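Local coordinates for A-type flavoprotein (Giardia intestinalis, PDB 2Q9U) that scavenges oxygen as a flavodiiron protein, probably passing electrons from flavin mononucleotide to a diiron centre where O2 is reduced, at residues I46-T52 against K137-L143; V82-A86 against F106-C112; K258-D264 against E287-M293; R272-A276 against E387-Q391. All coordinates share one frame; numbering follows the deposited sequence.

Interaction 1 of 4, residues I46-T52 against K137-L143; sequences IDDECPT and KIGKRTL
The carboxylate of Asp48 stands almost perpendicular to the guanidinium of Arg141, the planes 87° apart. OD2 of Asp48 accepts from the backbone N of Arg141 on the syn side at 2.9 Å. OD2 of Asp48 also lies at the guanidinium edge, 3.0 Å from NH1 of Arg141, in a salt bridge of weak hydrogen-bond geometry. The other oxygen, OD1 of Asp48, takes N of Lys140 at 2.9 Å on its syn side and N of Glu49 on its anti side, both donors coming from one face. An aspartate is short enough to serve the amides of both turns. The segments join a turn at the ends of two inner strands, 39-46 and 52-54, of one sheet of the metallo-beta-lactamase sandwich to the hairpin 136-137/142-147 at the edge of the other. Gly139, with phi 136° and psi -115°, takes a backbone shape that calls for glycine. CG2 of Ile46, anti to the backbone N, lies over one face of the guanidinium and meets CD1 of Ile138 at 3.8 Å, the isoleucines crossing at about a right angle. Arg141 extends straight from CG to NE, and NE pairs with Asp164. Cys50 N bonds to O of Ile138 at 2.8 Å.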
# COMPACT_ATOMS: atom_id res chain seq x y z
N ILE A 46 -35.34 19.70 -2.76
CA ILE A 46 -36.67 19.70 -3.37
C ILE A 46 -37.20 21.14 -3.44
O ILE A 46 -37.41 21.79 -2.40
CB ILE A 46 -37.67 18.81 -2.62
CG1 ILE A 46 -37.09 17.39 -2.46
CG2 ILE A 46 -39.04 18.77 -3.38
CD1 ILE A 46 -37.82 16.54 -1.43
N ASP A 47 -37.41 21.61 -4.66
CA ASP A 47 -37.90 22.97 -4.89
C ASP A 47 -39.42 22.94 -4.72
O ASP A 47 -40.14 22.62 -5.66
CB ASP A 47 -37.53 23.41 -6.32
CG ASP A 47 -38.06 24.79 -6.67
OD1 ASP A 47 -38.60 25.48 -5.79
OD2 ASP A 47 -37.92 25.17 -7.86
N ASP A 48 -39.91 23.26 -3.52
CA ASP A 48 -41.35 23.30 -3.30
C ASP A 48 -41.69 24.52 -2.43
O ASP A 48 -40.81 25.34 -2.11
CB ASP A 48 -41.85 21.98 -2.68
CG ASP A 48 -43.26 21.61 -3.15
OD1 ASP A 48 -44.09 22.52 -3.45
OD2 ASP A 48 -43.55 20.40 -3.22
N GLU A 49 -42.96 24.64 -2.05
CA GLU A 49 -43.41 25.78 -1.24
C GLU A 49 -42.66 25.84 0.09
O GLU A 49 -42.35 26.92 0.61
CB GLU A 49 -44.93 25.71 -1.02
CG GLU A 49 -45.71 25.93 -2.34
CD GLU A 49 -47.19 25.58 -2.22
OE1 GLU A 49 -47.73 25.62 -1.08
OE2 GLU A 49 -47.81 25.26 -3.26
N CYS A 50 -42.34 24.66 0.64
CA CYS A 50 -41.46 24.53 1.80
C CYS A 50 -40.16 23.89 1.30
O CYS A 50 -40.10 22.66 1.17
CB CYS A 50 -42.09 23.58 2.81
SG CYS A 50 -43.69 24.12 3.48
N PRO A 51 -39.15 24.72 0.97
CA PRO A 51 -37.94 24.17 0.35
C PRO A 51 -37.28 23.16 1.29
O PRO A 51 -37.11 23.44 2.49
CB PRO A 51 -37.06 25.42 0.15
CG PRO A 51 -38.06 26.58 0.04
CD PRO A 51 -39.06 26.18 1.13
N THR A 52 -36.93 21.98 0.75
CA THR A 52 -36.58 20.84 1.59
C THR A 52 -35.27 20.21 1.14
O THR A 52 -35.06 20.02 -0.06
CB THR A 52 -37.72 19.82 1.59
OG1 THR A 52 -38.87 20.39 2.23
CG2 THR A 52 -37.33 18.52 2.30
N LYS A 137 -46.47 17.77 4.65
CA LYS A 137 -46.80 18.55 3.48
C LYS A 137 -45.71 19.59 3.18
O LYS A 137 -45.34 20.38 4.05
CB LYS A 137 -48.19 19.22 3.64
CG LYS A 137 -48.65 19.86 2.34
CD LYS A 137 -50.16 20.13 2.37
CE LYS A 137 -50.79 19.77 1.01
NZ LYS A 137 -51.09 18.30 0.88
N ILE A 138 -45.18 19.59 1.95
CA ILE A 138 -44.11 20.54 1.61
C ILE A 138 -44.52 21.47 0.48
O ILE A 138 -43.71 22.26 0.02
CB ILE A 138 -42.72 19.87 1.35
CG1 ILE A 138 -42.77 18.99 0.10
CG2 ILE A 138 -42.23 19.11 2.61
CD1 ILE A 138 -41.38 18.49 -0.44
N GLY A 139 -45.79 21.37 0.07
CA GLY A 139 -46.37 22.24 -0.96
C GLY A 139 -47.20 21.42 -1.92
O GLY A 139 -48.21 20.83 -1.54
N LYS A 140 -46.77 21.38 -3.18
CA LYS A 140 -47.32 20.46 -4.17
C LYS A 140 -47.07 19.01 -3.76
O LYS A 140 -47.88 18.13 -4.06
CB LYS A 140 -46.73 20.74 -5.57
CG LYS A 140 -46.98 22.16 -6.02
CD LYS A 140 -47.37 22.23 -7.50
CE LYS A 140 -48.52 23.23 -7.69
NZ LYS A 140 -49.77 22.77 -6.98
N ARG A 141 -45.96 18.78 -3.07
CA ARG A 141 -45.57 17.42 -2.69
C ARG A 141 -45.89 17.14 -1.22
O ARG A 141 -46.03 18.05 -0.41
CB ARG A 141 -44.07 17.17 -2.98
CG ARG A 141 -43.68 17.32 -4.46
CD ARG A 141 -42.16 17.19 -4.64
NE ARG A 141 -41.68 17.54 -5.99
CZ ARG A 141 -41.49 18.80 -6.41
NH1 ARG A 141 -41.81 19.83 -5.63
NH2 ARG A 141 -41.00 19.03 -7.63
N THR A 142 -46.03 15.86 -0.90
CA THR A 142 -45.99 15.40 0.48
C THR A 142 -44.88 14.36 0.63
O THR A 142 -44.41 13.78 -0.37
CB THR A 142 -47.32 14.78 0.92
OG1 THR A 142 -47.59 13.59 0.16
CG2 THR A 142 -48.48 15.78 0.74
N LEU A 143 -44.44 14.16 1.86
CA LEU A 143 -43.41 13.16 2.18
C LEU A 143 -43.88 12.21 3.26
O LEU A 143 -44.49 12.65 4.27
CB LEU A 143 -42.13 13.86 2.65
CG LEU A 143 -41.44 14.81 1.67
CD1 LEU A 143 -40.23 15.43 2.35
CD2 LEU A 143 -41.04 14.08 0.39
O HOH W 1 -41.02 21.75 -8.14

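Interaction 2 of 4, residues V82-A86 against F106-C112; sequences VMNHA and FVCTKKC. With FEO (mu-oxo-diiron), chain G.
The ring of Phe106 meets Met83 edge-on: CG of Met83 lies near the ring plane, 4.5 Å from CD1 of Phe106, and Trp127 and Met122 also pack on this phenylalanine. His85 leaves the backbone away from segment 106-112, and its imidazole presents an edge to the diiron site. There NE2 of His85 binds the iron FE2 at 2.3 Å, and the bridging oxygen lies near the ring plane. Its ND1 is hydrogen-bonded to Asp155, which fixes the rotation of the ring. His85, Glu87, Asp89 and His90 form the HxExDH motif, the flavodiiron form of the metal-binding motif of the metallo-beta-lactamase fold, on the loop that follows strand 80-82. That strand runs parallel to strand 105-108, and Met83 N bonds to O of Val107 at 3.0 Å, nearly straight at 170°. Val82 and Val107, paired on one face of the sheet, touch through CG2 of Val82 and CB of Val107 at 4.1 Å, as branched residues suit a buried strand. Water 2 joins O of Met83 to N of Thr109. SG of the small Cys112, anti to its own backbone N (chi1 -172°), packs against the loop backbone, 3.7 Å from O of Met83 and 3.9 Å from N of His85.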
# COMPACT_ATOMS: atom_id res chain seq x y z
N VAL A 82 -34.57 16.86 6.09
CA VAL A 82 -34.97 15.52 6.41
C VAL A 82 -33.72 14.64 6.55
O VAL A 82 -32.92 14.54 5.62
CB VAL A 82 -35.87 14.92 5.31
CG1 VAL A 82 -36.14 13.44 5.57
CG2 VAL A 82 -37.19 15.73 5.14
N MET A 83 -33.62 13.97 7.69
CA MET A 83 -32.49 13.08 8.01
C MET A 83 -32.94 11.63 8.12
O MET A 83 -33.76 11.30 8.96
CB MET A 83 -31.81 13.55 9.32
CG MET A 83 -31.13 14.94 9.22
SD MET A 83 -29.87 15.11 7.94
CE MET A 83 -28.57 14.04 8.56
N ASN A 84 -32.42 10.78 7.23
CA ASN A 84 -32.86 9.39 7.14
C ASN A 84 -32.06 8.49 8.06
O ASN A 84 -32.45 7.35 8.29
CB ASN A 84 -32.66 8.89 5.70
CG ASN A 84 -33.68 9.47 4.74
OD1 ASN A 84 -33.32 10.10 3.72
ND2 ASN A 84 -34.94 9.27 5.04
N HIS A 85 -30.90 8.98 8.52
CA HIS A 85 -29.84 8.10 9.09
C HIS A 85 -28.82 9.02 9.79
O HIS A 85 -28.53 10.10 9.29
CB HIS A 85 -29.24 7.32 7.91
CG HIS A 85 -28.19 6.30 8.26
ND1 HIS A 85 -28.23 5.49 9.37
CD2 HIS A 85 -27.11 5.90 7.54
CE1 HIS A 85 -27.18 4.68 9.36
NE2 HIS A 85 -26.50 4.89 8.25
N ALA A 86 -28.30 8.61 10.94
CA ALA A 86 -27.46 9.50 11.73
C ALA A 86 -25.96 9.25 11.53
O ALA A 86 -25.13 9.96 12.09
CB ALA A 86 -27.81 9.37 13.22
N PHE A 106 -35.60 20.24 11.58
CA PHE A 106 -34.98 18.95 11.27
C PHE A 106 -36.03 17.86 11.47
O PHE A 106 -36.65 17.78 12.53
CB PHE A 106 -33.71 18.75 12.13
CG PHE A 106 -32.57 19.59 11.67
CD1 PHE A 106 -31.71 19.12 10.67
CD2 PHE A 106 -32.40 20.88 12.17
CE1 PHE A 106 -30.66 19.93 10.19
CE2 PHE A 106 -31.38 21.69 11.70
CZ PHE A 106 -30.50 21.21 10.71
N VAL A 107 -36.24 17.07 10.42
CA VAL A 107 -37.34 16.12 10.37
C VAL A 107 -36.75 14.72 10.35
O VAL A 107 -35.98 14.38 9.45
CB VAL A 107 -38.18 16.29 9.07
CG1 VAL A 107 -39.30 15.26 9.01
CG2 VAL A 107 -38.72 17.71 8.93
N CYS A 108 -37.12 13.91 11.34
CA CYS A 108 -36.63 12.55 11.42
C CYS A 108 -37.44 11.78 12.45
O CYS A 108 -38.29 12.35 13.14
CB CYS A 108 -35.14 12.57 11.83
SG CYS A 108 -34.81 13.48 13.40
N THR A 109 -37.16 10.48 12.55
CA THR A 109 -37.79 9.62 13.54
C THR A 109 -37.16 9.87 14.91
O THR A 109 -36.10 10.50 15.02
CB THR A 109 -37.61 8.13 13.18
OG1 THR A 109 -36.21 7.83 13.16
CG2 THR A 109 -38.25 7.77 11.82
N LYS A 110 -37.79 9.36 15.95
CA LYS A 110 -37.30 9.54 17.31
C LYS A 110 -35.91 8.92 17.49
O LYS A 110 -35.00 9.55 18.06
CB LYS A 110 -38.30 8.98 18.32
CG LYS A 110 -37.87 9.16 19.78
CD LYS A 110 -37.51 10.60 20.12
CE LYS A 110 -38.68 11.38 20.69
NZ LYS A 110 -38.30 12.80 20.96
N LYS A 111 -35.74 7.71 16.97
CA LYS A 111 -34.45 7.04 17.07
C LYS A 111 -33.35 7.85 16.37
O LYS A 111 -32.24 7.99 16.90
CB LYS A 111 -34.54 5.61 16.55
CG LYS A 111 -33.27 4.81 16.77
CD LYS A 111 -32.97 4.60 18.27
CE LYS A 111 -33.72 3.41 18.80
NZ LYS A 111 -33.30 3.13 20.19
N CYS A 112 -33.67 8.39 15.20
CA CYS A 112 -32.71 9.21 14.47
C CYS A 112 -32.35 10.47 15.26
O CYS A 112 -31.18 10.78 15.42
CB CYS A 112 -33.17 9.52 13.04
SG CYS A 112 -31.89 10.32 12.04
FE1 FEO G . -23.76 5.61 4.23
FE2 FEO G . -24.81 3.90 7.04
O FEO G . -24.06 5.53 6.05
O HOH W 2 -35.28 9.40 10.32

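Interaction 3 of 4, residues K258-D264 against E287-M293; sequences KVTVVLD and ETVLLEM
NZ of Lys258 is gripped by three partners: a salt bridge to Asp307, a hydrogen bond with His304, and water 3 at 2.8 Å from NZ of Lys258. This water donates in turn to OE1 of Glu287 at 2.7 Å, linking charges that stand too far apart for a salt bridge. The lysine and glutamate lie side by side, pointing the same way; Lys258 is extended throughout, with CG anti to the backbone N (chi1 172°), and CE of Lys258 passes 3.9 Å from CG2 of Val289. Strands 258-263 and 287-292, which carry them, run parallel, their axes 13° apart, tied by six backbone hydrogen bonds from Val259 N to Glu287 O through Met293 N to Leu263 O. These are the two strands of a beta-alpha-beta unit in the flavodoxin fold, connected through helix 269-283. The beta-branched Val259, Val261 and Thr288 suit the extended backbone; Val261 and Thr288 pack on that helix. Thr260, Val262, Val289 and Leu291 point to the opposite face, where CG1 of Val262 meets SD of Met293 at 3.9 Å and helix 298-306 packs. The outer edge, at Thr288 N, is bonded to Ser180 of a second subunit. At the carboxyl end, OE1 of Glu292 lies against CG of Leu263 at 3.5 Å and is hydrogen-bonded to His271, while Ser325 holds OD2 of Asp264. OD1 of Asp264 and OE2 of Glu292 come within 4.6 Å, so the mutual repulsion of two buried acids may raise the affinity of one for a proton, unless polar neighbours and water offset it.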
# COMPACT_ATOMS: atom_id res chain seq x y z
N LYS A 258 -20.74 -21.24 -8.27
CA LYS A 258 -19.49 -20.50 -8.07
C LYS A 258 -18.87 -21.01 -6.78
O LYS A 258 -19.56 -21.18 -5.76
CB LYS A 258 -19.75 -18.98 -8.01
CG LYS A 258 -18.50 -18.10 -7.60
CD LYS A 258 -18.90 -16.64 -7.54
CE LYS A 258 -17.80 -15.74 -6.94
NZ LYS A 258 -18.29 -14.31 -7.08
N VAL A 259 -17.57 -21.29 -6.85
CA VAL A 259 -16.78 -21.66 -5.70
C VAL A 259 -15.70 -20.59 -5.49
O VAL A 259 -15.02 -20.21 -6.45
CB VAL A 259 -16.11 -23.04 -5.92
CG1 VAL A 259 -15.23 -23.42 -4.68
CG2 VAL A 259 -17.18 -24.10 -6.14
N THR A 260 -15.58 -20.09 -4.27
CA THR A 260 -14.46 -19.17 -3.90
C THR A 260 -13.53 -19.82 -2.86
O THR A 260 -14.02 -20.34 -1.85
CB THR A 260 -14.98 -17.83 -3.35
OG1 THR A 260 -15.79 -17.20 -4.34
CG2 THR A 260 -13.79 -16.87 -2.95
N VAL A 261 -12.21 -19.75 -3.11
CA VAL A 261 -11.23 -20.22 -2.13
C VAL A 261 -10.52 -18.99 -1.53
O VAL A 261 -10.08 -18.11 -2.26
CB VAL A 261 -10.18 -21.17 -2.75
CG1 VAL A 261 -9.21 -21.65 -1.66
CG2 VAL A 261 -10.90 -22.37 -3.37
N VAL A 262 -10.52 -18.89 -0.21
CA VAL A 262 -9.90 -17.77 0.49
C VAL A 262 -8.74 -18.34 1.30
O VAL A 262 -8.91 -19.29 2.06
CB VAL A 262 -10.90 -17.06 1.44
CG1 VAL A 262 -10.22 -15.90 2.20
CG2 VAL A 262 -12.13 -16.53 0.64
N LEU A 263 -7.54 -17.79 1.11
CA LEU A 263 -6.40 -18.37 1.81
C LEU A 263 -5.29 -17.38 2.05
O LEU A 263 -5.31 -16.25 1.55
CB LEU A 263 -5.83 -19.59 1.05
CG LEU A 263 -4.97 -19.33 -0.19
CD1 LEU A 263 -4.01 -20.49 -0.49
CD2 LEU A 263 -5.81 -18.99 -1.41
N ASP A 264 -4.30 -17.84 2.80
CA ASP A 264 -3.02 -17.18 2.78
C ASP A 264 -1.97 -18.30 2.79
O ASP A 264 -2.28 -19.45 3.09
CB ASP A 264 -2.87 -16.24 3.99
CG ASP A 264 -1.85 -15.12 3.76
OD1 ASP A 264 -1.01 -15.24 2.83
OD2 ASP A 264 -1.88 -14.14 4.54
N GLU A 287 -17.99 -21.29 -11.90
CA GLU A 287 -16.96 -20.25 -11.81
C GLU A 287 -16.13 -20.51 -10.55
O GLU A 287 -16.65 -21.00 -9.52
CB GLU A 287 -17.58 -18.85 -11.70
CG GLU A 287 -16.47 -17.78 -11.74
CD GLU A 287 -16.94 -16.36 -11.65
OE1 GLU A 287 -18.09 -16.13 -11.22
OE2 GLU A 287 -16.12 -15.48 -12.00
N THR A 288 -14.83 -20.21 -10.62
CA THR A 288 -13.93 -20.37 -9.48
C THR A 288 -13.11 -19.08 -9.31
O THR A 288 -12.61 -18.55 -10.28
CB THR A 288 -12.94 -21.55 -9.67
OG1 THR A 288 -12.11 -21.31 -10.82
CG2 THR A 288 -13.70 -22.88 -9.85
N VAL A 289 -13.03 -18.60 -8.08
CA VAL A 289 -12.28 -17.40 -7.72
C VAL A 289 -11.32 -17.81 -6.60
O VAL A 289 -11.71 -18.46 -5.64
CB VAL A 289 -13.26 -16.25 -7.26
CG1 VAL A 289 -12.50 -15.03 -6.70
CG2 VAL A 289 -14.17 -15.82 -8.41
N LEU A 290 -10.04 -17.45 -6.75
CA LEU A 290 -9.08 -17.63 -5.68
C LEU A 290 -8.70 -16.27 -5.13
O LEU A 290 -8.30 -15.38 -5.89
CB LEU A 290 -7.83 -18.36 -6.23
CG LEU A 290 -6.65 -18.62 -5.24
CD1 LEU A 290 -5.95 -19.87 -5.67
CD2 LEU A 290 -5.65 -17.46 -5.18
N LEU A 291 -8.81 -16.12 -3.81
CA LEU A 291 -8.49 -14.88 -3.12
C LEU A 291 -7.40 -15.16 -2.10
O LEU A 291 -7.67 -15.84 -1.11
CB LEU A 291 -9.74 -14.32 -2.39
CG LEU A 291 -10.96 -13.97 -3.24
CD1 LEU A 291 -12.04 -13.38 -2.33
CD2 LEU A 291 -10.56 -12.96 -4.33
N GLU A 292 -6.19 -14.65 -2.33
CA GLU A 292 -5.13 -14.81 -1.35
C GLU A 292 -4.91 -13.50 -0.60
O GLU A 292 -4.80 -12.44 -1.22
CB GLU A 292 -3.83 -15.24 -2.03
CG GLU A 292 -2.74 -15.71 -1.05
CD GLU A 292 -1.97 -16.91 -1.61
OE1 GLU A 292 -2.59 -17.76 -2.29
OE2 GLU A 292 -0.74 -16.98 -1.38
N MET A 293 -4.84 -13.58 0.73
CA MET A 293 -4.98 -12.37 1.54
C MET A 293 -3.84 -11.37 1.33
O MET A 293 -4.05 -10.18 1.50
CB MET A 293 -5.20 -12.67 3.03
CG MET A 293 -6.50 -13.47 3.31
SD MET A 293 -7.99 -12.72 2.60
CE MET A 293 -8.24 -11.21 3.51
O HOH W 3 -18.42 -13.84 -9.88
O HOH W 4 0.42 -15.00 0.13

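Interaction 4 of 4, residues R272-A276 against E387-Q391; sequences RMALA and ELLEQ
CD2 of Leu389 sits among three residues of helix 269-283, 3.8 Å from CG of Arg272, 3.8 Å from SD of Met273 and 4.0 Å from CB of Ala276. The other methyl, CD1 of Leu389, lies over the centre of the Arg272 guanidinium, 4.2 Å above its plane. Arginine suits this place because its flat face can rest on a hydrocarbon while its edge keeps its N-H groups for polar partners. The bend at chi2 (73°) folds the chain back along its own helix. Met273, also bent, reaches across instead: its CE comes 3.5 Å from O of Leu388 and its SD 4.0 Å from CB of Leu388, a thioether moulding itself to backbone and side chain together. Ala276 has only a methyl, CB, which touches O of Leu389 at 3.4 Å, and this small side chain lets the helix axes approach to 8.7 Å while crossing at 48°. Both helices belong to the flavodoxin fold, where the first helix and the last lie side by side against the sheet. Strand 378-381 supplies Ile378 and Phe380, which touch Met273, and Tyr384 touches Arg272, Met273 and Leu389. Tyr7 of a second subunit packs on Arg272 and Leu389, while OG1 of Thr385 accepts the N-H of Leu388, near the start of helix 386-409. No hydrogen bond crosses between the two segments, which implies that the helices are held here by shape and apolar contact, with the guanidinium of Arg272 lying flat over a leucine methyl.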
# COMPACT_ATOMS: atom_id res chain seq x y z
N ARG A 272 -0.49 -23.83 -4.10
CA ARG A 272 -0.53 -24.81 -5.20
C ARG A 272 -1.66 -25.84 -5.03
O ARG A 272 -2.33 -26.21 -6.00
CB ARG A 272 0.80 -25.55 -5.35
CG ARG A 272 0.82 -26.56 -6.52
CD ARG A 272 0.86 -25.82 -7.85
NE ARG A 272 0.64 -26.65 -9.05
CZ ARG A 272 -0.54 -27.12 -9.47
NH1 ARG A 272 -1.66 -26.93 -8.77
NH2 ARG A 272 -0.58 -27.82 -10.59
N MET A 273 -1.89 -26.29 -3.80
CA MET A 273 -3.01 -27.20 -3.56
C MET A 273 -4.33 -26.50 -3.85
O MET A 273 -5.28 -27.11 -4.39
CB MET A 273 -3.00 -27.71 -2.14
CG MET A 273 -1.85 -28.63 -1.85
SD MET A 273 -2.21 -30.27 -2.49
CE MET A 273 -3.24 -30.84 -1.13
N ALA A 274 -4.41 -25.21 -3.50
CA ALA A 274 -5.59 -24.39 -3.80
C ALA A 274 -5.87 -24.38 -5.28
O ALA A 274 -7.04 -24.48 -5.68
CB ALA A 274 -5.43 -22.94 -3.28
N LEU A 275 -4.82 -24.25 -6.10
CA LEU A 275 -5.02 -24.23 -7.56
C LEU A 275 -5.59 -25.56 -8.08
O LEU A 275 -6.43 -25.59 -8.98
CB LEU A 275 -3.71 -23.88 -8.30
CG LEU A 275 -3.20 -22.44 -8.21
CD1 LEU A 275 -1.76 -22.36 -8.75
CD2 LEU A 275 -4.14 -21.48 -8.99
N ALA A 276 -5.10 -26.68 -7.54
CA ALA A 276 -5.61 -28.00 -7.95
C ALA A 276 -7.08 -28.17 -7.55
O ALA A 276 -7.90 -28.67 -8.33
CB ALA A 276 -4.75 -29.14 -7.31
N GLU A 387 0.21 -36.87 -5.91
CA GLU A 387 -0.91 -37.59 -5.31
C GLU A 387 -1.80 -36.64 -4.50
O GLU A 387 -3.03 -36.75 -4.57
CB GLU A 387 -0.42 -38.73 -4.42
N LEU A 388 -1.17 -35.74 -3.74
CA LEU A 388 -1.89 -34.73 -2.96
C LEU A 388 -2.64 -33.73 -3.85
O LEU A 388 -3.78 -33.39 -3.54
CB LEU A 388 -0.96 -34.00 -2.00
CG LEU A 388 -0.76 -34.64 -0.62
CD1 LEU A 388 0.54 -34.10 0.01
CD2 LEU A 388 -1.95 -34.39 0.32
N LEU A 389 -2.02 -33.27 -4.93
CA LEU A 389 -2.72 -32.43 -5.92
C LEU A 389 -3.99 -33.11 -6.50
O LEU A 389 -5.03 -32.47 -6.68
CB LEU A 389 -1.77 -32.05 -7.06
CG LEU A 389 -0.54 -31.21 -6.67
CD1 LEU A 389 0.32 -30.96 -7.89
CD2 LEU A 389 -0.99 -29.87 -6.05
N GLU A 390 -3.87 -34.40 -6.80
CA GLU A 390 -5.01 -35.19 -7.25
C GLU A 390 -6.12 -35.25 -6.20
O GLU A 390 -7.30 -35.11 -6.52
CB GLU A 390 -4.56 -36.60 -7.64
CG GLU A 390 -5.70 -37.46 -8.11
CD GLU A 390 -5.25 -38.82 -8.61
OE1 GLU A 390 -4.55 -39.52 -7.86
OE2 GLU A 390 -5.63 -39.18 -9.75
N GLN A 391 -5.73 -35.45 -4.94
CA GLN A 391 -6.70 -35.47 -3.85
C GLN A 391 -7.38 -34.09 -3.73
O GLN A 391 -8.60 -34.00 -3.49
CB GLN A 391 -6.01 -35.88 -2.54
CG GLN A 391 -6.92 -35.89 -1.34
CD GLN A 391 -6.23 -36.34 -0.08
OE1 GLN A 391 -5.00 -36.48 -0.04
NE2 GLN A 391 -7.01 -36.57 0.98

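How the interactions relate
The four contacts fall into two pairs on opposite sides of the chain's centre. Interactions 1 and 2 belong to the metallo-beta-lactamase domain, with centres 17 Å apart; interaction 2 is nested within the loop closed by interaction 1, and the two touch where Val82 meets Thr52 and Leu143. Interactions 3 and 4 belong to the flavodoxin domain, with centres 14 Å apart; helix 269-283, which links the two strands of interaction 3, supplies one side of interaction 4, and both contacts reach the second subunit. Interactions 2 and 3 are 41 Å apart between centres. The diiron and flavin domains thus follow each other in the chain, and the flavin near a given diiron site probably comes from the partner subunit.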